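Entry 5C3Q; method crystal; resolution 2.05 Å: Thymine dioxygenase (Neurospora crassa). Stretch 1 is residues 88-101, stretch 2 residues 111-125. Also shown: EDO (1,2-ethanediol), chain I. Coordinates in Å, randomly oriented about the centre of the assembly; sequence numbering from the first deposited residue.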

# COMPACT_ATOMS: atom_id res chain seq x y z
N ALA A 88 10.03 5.71 -13.67
CA ALA A 88 10.04 4.25 -13.81
C ALA A 88 9.41 3.61 -12.57
O ALA A 88 8.54 2.74 -12.68
CB ALA A 88 11.46 3.75 -13.99
N ASN A 89 9.87 4.04 -11.40
CA ASN A 89 9.39 3.55 -10.10
C ASN A 89 9.48 2.03 -9.97
O ASN A 89 8.56 1.38 -9.47
CB ASN A 89 7.95 4.04 -9.85
CG ASN A 89 7.56 3.99 -8.39
OD1 ASN A 89 8.42 4.00 -7.50
ND2 ASN A 89 6.26 3.94 -8.12
N ARG A 90 10.59 1.46 -10.43
CA ARG A 90 10.78 0.01 -10.44
C ARG A 90 12.17 -0.34 -9.96
O ARG A 90 13.14 0.36 -10.27
CB ARG A 90 10.59 -0.55 -11.86
CG ARG A 90 9.16 -0.56 -12.38
CD ARG A 90 9.17 -0.61 -13.90
NE ARG A 90 7.88 -0.93 -14.50
CZ ARG A 90 6.95 -0.04 -14.86
NH1 ARG A 90 7.11 1.26 -14.64
NH2 ARG A 90 5.82 -0.46 -15.42
N GLY A 91 12.27 -1.44 -9.22
CA GLY A 91 13.56 -1.98 -8.82
C GLY A 91 13.83 -1.93 -7.33
O GLY A 91 12.95 -1.60 -6.52
N TYR A 92 15.07 -2.26 -6.98
CA TYR A 92 15.47 -2.48 -5.59
C TYR A 92 15.88 -1.18 -4.91
O TYR A 92 16.57 -0.35 -5.50
CB TYR A 92 16.63 -3.47 -5.52
CG TYR A 92 17.19 -3.64 -4.14
CD1 TYR A 92 16.51 -4.37 -3.17
CD2 TYR A 92 18.41 -3.05 -3.78
CE1 TYR A 92 17.03 -4.52 -1.90
CE2 TYR A 92 18.93 -3.19 -2.51
CZ TYR A 92 18.23 -3.93 -1.57
OH TYR A 92 18.73 -4.08 -0.30
N SER A 93 15.47 -1.03 -3.65
CA SER A 93 15.85 0.13 -2.86
C SER A 93 16.05 -0.21 -1.39
O SER A 93 15.38 -1.09 -0.84
CB SER A 93 14.81 1.23 -3.01
OG SER A 93 15.27 2.43 -2.42
N ALA A 94 16.99 0.48 -0.76
CA ALA A 94 17.20 0.42 0.68
C ALA A 94 17.64 1.80 1.14
O ALA A 94 18.64 2.32 0.63
CB ALA A 94 18.25 -0.62 1.02
N PRO A 95 16.91 2.41 2.08
CA PRO A 95 17.24 3.78 2.49
C PRO A 95 18.60 3.87 3.16
O PRO A 95 18.91 3.08 4.05
CB PRO A 95 16.12 4.15 3.46
CG PRO A 95 15.62 2.84 3.99
CD PRO A 95 15.82 1.84 2.90
N GLY A 96 19.42 4.83 2.72
CA GLY A 96 20.74 5.05 3.29
C GLY A 96 20.78 6.30 4.14
O GLY A 96 19.81 7.06 4.18
N ARG A 97 21.90 6.51 4.83
CA ARG A 97 22.11 7.71 5.63
C ARG A 97 22.57 8.87 4.75
O ARG A 97 23.41 8.69 3.87
CB ARG A 97 23.14 7.46 6.72
CG ARG A 97 22.62 6.67 7.91
CD ARG A 97 23.73 6.40 8.91
NE ARG A 97 23.18 6.00 10.21
CZ ARG A 97 22.80 6.84 11.17
NH1 ARG A 97 22.89 8.16 11.01
NH2 ARG A 97 22.32 6.35 12.31
N GLU A 98 22.02 10.06 4.99
CA GLU A 98 22.51 11.27 4.36
C GLU A 98 23.88 11.60 4.94
O GLU A 98 24.12 11.38 6.13
CB GLU A 98 21.57 12.45 4.61
CG GLU A 98 20.20 12.32 3.96
CD GLU A 98 19.41 13.61 4.04
OE1 GLU A 98 19.50 14.31 5.07
OE2 GLU A 98 18.68 13.92 3.07
N LYS A 99 24.77 12.12 4.10
CA LYS A 99 26.12 12.48 4.53
C LYS A 99 26.24 13.98 4.71
O LYS A 99 25.58 14.75 4.01
CB LYS A 99 27.15 11.98 3.52
CG LYS A 99 27.10 10.48 3.24
CD LYS A 99 27.43 9.66 4.48
CE LYS A 99 26.81 8.27 4.43
NZ LYS A 99 26.76 7.64 5.78
N VAL A 100 27.09 14.39 5.65
CA VAL A 100 27.48 15.79 5.77
C VAL A 100 28.55 16.05 4.71
O VAL A 100 29.40 15.20 4.47
CB VAL A 100 28.02 16.11 7.18
CG1 VAL A 100 28.50 17.56 7.26
CG2 VAL A 100 26.96 15.85 8.23
N THR A 101 28.48 17.22 4.09
CA THR A 101 29.44 17.61 3.06
C THR A 101 29.69 19.12 3.11
O THR A 101 29.02 19.84 3.86
CB THR A 101 28.98 17.19 1.64
OG1 THR A 101 29.91 17.67 0.66
CG2 THR A 101 27.59 17.72 1.31
N LYS A 111 21.00 17.44 12.78
CA LYS A 111 19.89 16.56 12.39
C LYS A 111 20.35 15.40 11.51
O LYS A 111 19.90 14.27 11.70
CB LYS A 111 18.80 17.34 11.65
CG LYS A 111 18.05 18.36 12.50
CD LYS A 111 16.57 18.40 12.11
CE LYS A 111 15.86 19.64 12.64
NZ LYS A 111 16.07 20.82 11.75
N ILE A 112 21.22 15.68 10.55
CA ILE A 112 21.73 14.66 9.62
C ILE A 112 22.51 13.59 10.37
O ILE A 112 22.31 12.40 10.14
CB ILE A 112 22.61 15.28 8.51
CG1 ILE A 112 21.74 16.11 7.55
CG2 ILE A 112 23.34 14.20 7.72
CD1 ILE A 112 22.52 17.11 6.72
N ARG A 113 23.40 14.02 11.26
CA ARG A 113 24.21 13.09 12.06
C ARG A 113 23.36 12.20 12.97
O ARG A 113 23.67 11.02 13.15
CB ARG A 113 25.24 13.86 12.90
CG ARG A 113 26.42 14.36 12.10
CD ARG A 113 27.30 15.31 12.89
NE ARG A 113 28.55 15.61 12.19
CZ ARG A 113 29.35 16.64 12.45
NH1 ARG A 113 30.47 16.80 11.74
NH2 ARG A 113 29.05 17.52 13.40
N SER A 114 22.29 12.76 13.51
CA SER A 114 21.41 12.02 14.43
C SER A 114 20.26 11.30 13.71
O SER A 114 19.51 10.56 14.35
CB SER A 114 20.84 12.98 15.48
OG SER A 114 20.16 14.06 14.86
N ALA A 115 20.13 11.50 12.40
CA ALA A 115 19.03 10.90 11.64
C ALA A 115 19.16 9.38 11.57
O ALA A 115 20.26 8.84 11.41
CB ALA A 115 18.97 11.48 10.23
N ALA A 116 18.02 8.70 11.69
CA ALA A 116 17.96 7.24 11.68
C ALA A 116 17.10 6.77 10.51
O ALA A 116 15.88 6.92 10.56
CB ALA A 116 17.40 6.74 13.00
N PRO A 117 17.72 6.22 9.45
CA PRO A 117 16.92 5.79 8.30
C PRO A 117 16.06 4.55 8.59
O PRO A 117 16.42 3.73 9.43
CB PRO A 117 17.97 5.48 7.23
CG PRO A 117 19.23 5.22 7.97
CD PRO A 117 19.16 6.03 9.23
N ASP A 118 14.92 4.44 7.90
CA ASP A 118 14.01 3.30 8.06
C ASP A 118 14.76 1.98 7.86
O ASP A 118 15.54 1.85 6.92
CB ASP A 118 12.86 3.40 7.06
CG ASP A 118 11.90 4.55 7.35
OD1 ASP A 118 12.06 5.22 8.39
OD2 ASP A 118 10.98 4.77 6.54
N ILE A 119 14.53 1.02 8.75
CA ILE A 119 15.21 -0.27 8.67
C ILE A 119 14.36 -1.20 7.80
O ILE A 119 13.60 -2.03 8.30
CB ILE A 119 15.46 -0.89 10.06
CG1 ILE A 119 16.17 0.11 10.98
CG2 ILE A 119 16.30 -2.15 9.93
CD1 ILE A 119 16.16 -0.29 12.44
N LYS A 120 14.50 -1.04 6.49
CA LYS A 120 13.69 -1.79 5.53
C LYS A 120 14.41 -1.87 4.18
O LYS A 120 15.32 -1.10 3.91
CB LYS A 120 12.33 -1.11 5.35
CG LYS A 120 12.37 0.24 4.64
CD LYS A 120 10.97 0.80 4.40
CE LYS A 120 11.02 2.09 3.60
NZ LYS A 120 9.66 2.56 3.23
N GLU A 121 13.99 -2.82 3.36
CA GLU A 121 14.39 -2.84 1.95
C GLU A 121 13.17 -3.19 1.12
O GLU A 121 12.22 -3.80 1.62
CB GLU A 121 15.56 -3.80 1.69
CG GLU A 121 15.36 -5.21 2.21
CD GLU A 121 16.57 -6.11 2.00
OE1 GLU A 121 17.43 -5.81 1.15
OE2 GLU A 121 16.64 -7.15 2.68
N SER A 122 13.18 -2.79 -0.14
CA SER A 122 12.03 -3.00 -1.01
C SER A 122 12.45 -3.31 -2.44
O SER A 122 13.54 -2.97 -2.88
CB SER A 122 11.11 -1.78 -0.98
OG SER A 122 11.75 -0.64 -1.52
N TYR A 123 11.55 -3.98 -3.15
CA TYR A 123 11.71 -4.26 -4.56
C TYR A 123 10.37 -4.03 -5.25
O TYR A 123 9.37 -4.67 -4.89
CB TYR A 123 12.20 -5.68 -4.77
CG TYR A 123 12.40 -6.04 -6.22
CD1 TYR A 123 13.50 -5.57 -6.94
CD2 TYR A 123 11.47 -6.84 -6.89
CE1 TYR A 123 13.68 -5.89 -8.27
CE2 TYR A 123 11.64 -7.17 -8.22
CZ TYR A 123 12.74 -6.69 -8.91
OH TYR A 123 12.90 -7.02 -10.23
N GLU A 124 10.35 -3.14 -6.23
CA GLU A 124 9.12 -2.73 -6.88
C GLU A 124 9.01 -3.19 -8.34
O GLU A 124 9.95 -3.07 -9.13
CB GLU A 124 8.97 -1.22 -6.76
CG GLU A 124 8.61 -0.81 -5.34
CD GLU A 124 8.83 0.65 -5.05
OE1 GLU A 124 7.94 1.27 -4.41
OE2 GLU A 124 9.89 1.19 -5.44
N ILE A 125 7.84 -3.73 -8.65
CA ILE A 125 7.52 -4.31 -9.95
C ILE A 125 6.31 -3.58 -10.51
O ILE A 125 5.30 -3.45 -9.83
CB ILE A 125 7.18 -5.81 -9.80
CG1 ILE A 125 8.41 -6.59 -9.33
CG2 ILE A 125 6.66 -6.39 -11.10
CD1 ILE A 125 8.06 -7.85 -8.56
C1 EDO I . 11.53 3.40 -3.97
O1 EDO I . 10.41 2.85 -3.26
C2 EDO I . 12.42 4.17 -3.02
O2 EDO I . 12.00 5.53 -2.91
O HOH W 1 7.68 3.80 -4.92
O HOH W 2 12.00 -0.17 -4.23

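Three residues cover the most surface between these stretches: Ile 112 first, then Arg 97 and Pro 95 with equal shares. Glu 124 follows closely. A short antiparallel pairing joins the two stretches at the strands.

Strand 91-93 runs against strand 121-125 at 163°. Two pairs of backbone hydrogen bonds join them. Gly 91 N donates to Glu 124 O at 2.8 Å, and Glu 124 N donates back to Gly 91 O at 3.0 Å. Ser 93 N reaches Ser 122 O at 2.8 Å, and Ser 122 N returns to Ser 93 O at 2.9 Å. Between these lies the non-hydrogen-bonded pair Tyr 92 and Tyr 123. Their side chains share one face of the sheet, where Tyr 92 CB meets Tyr 123 CD1 at 4.0 Å. The Tyr 92 hydroxyl OH donates to the carboxylate oxygen OE1 of Glu 121 at 2.6 Å, near the plane of the ring. Gly 91 has phi/psi of 114/-172, where a CB would jam against the preceding carbonyl.

Ser 93, Ser 122 and Glu 124 point to the other face. There Glu 124 gathers polar partners. Water 1 donates to Glu 124 OE1 at 2.6 Å and to Asn 89 OD1 at 2.7 Å, so it bridges two acceptors that could not bond directly. Water 2 donates to Glu 124 OE2 and Gly 91 O and accepts from Ser 122 OG. The ethanediol, probably from the crystallisation liquor, donates from O1 to Glu 124 OE2 at 2.8 Å.

Beyond the strands the contact relies mainly on packing. Pro 95 points toward stretch 2. Its CG lies 3.1 Å from Asp 118 O, and its CD lies 3.1 Å from Lys 120 O. Its CB also meets Pro 117 CB at 4.4 Å, an apolar contact.

Arg 97 starts sideways, but its end comes nearer. Its CG packs on Pro 117 CG at 3.7 Å. Ala 115 O lies over one face of the guanidinium, 2.7 Å from Arg 97 NH1. The angle is poor, so this close approach is not a hydrogen bond.

Ile 112, on the helix, points toward stretch 1. Its CG2 lies 3.3 Å from Glu 98 O and 4.0 Å from Val 100 CG2. The second contact is apolar, methyl against methyl. The aliphatic part of Arg 113 adds to this patch, with CG 4.2 Å from Val 100 CG2.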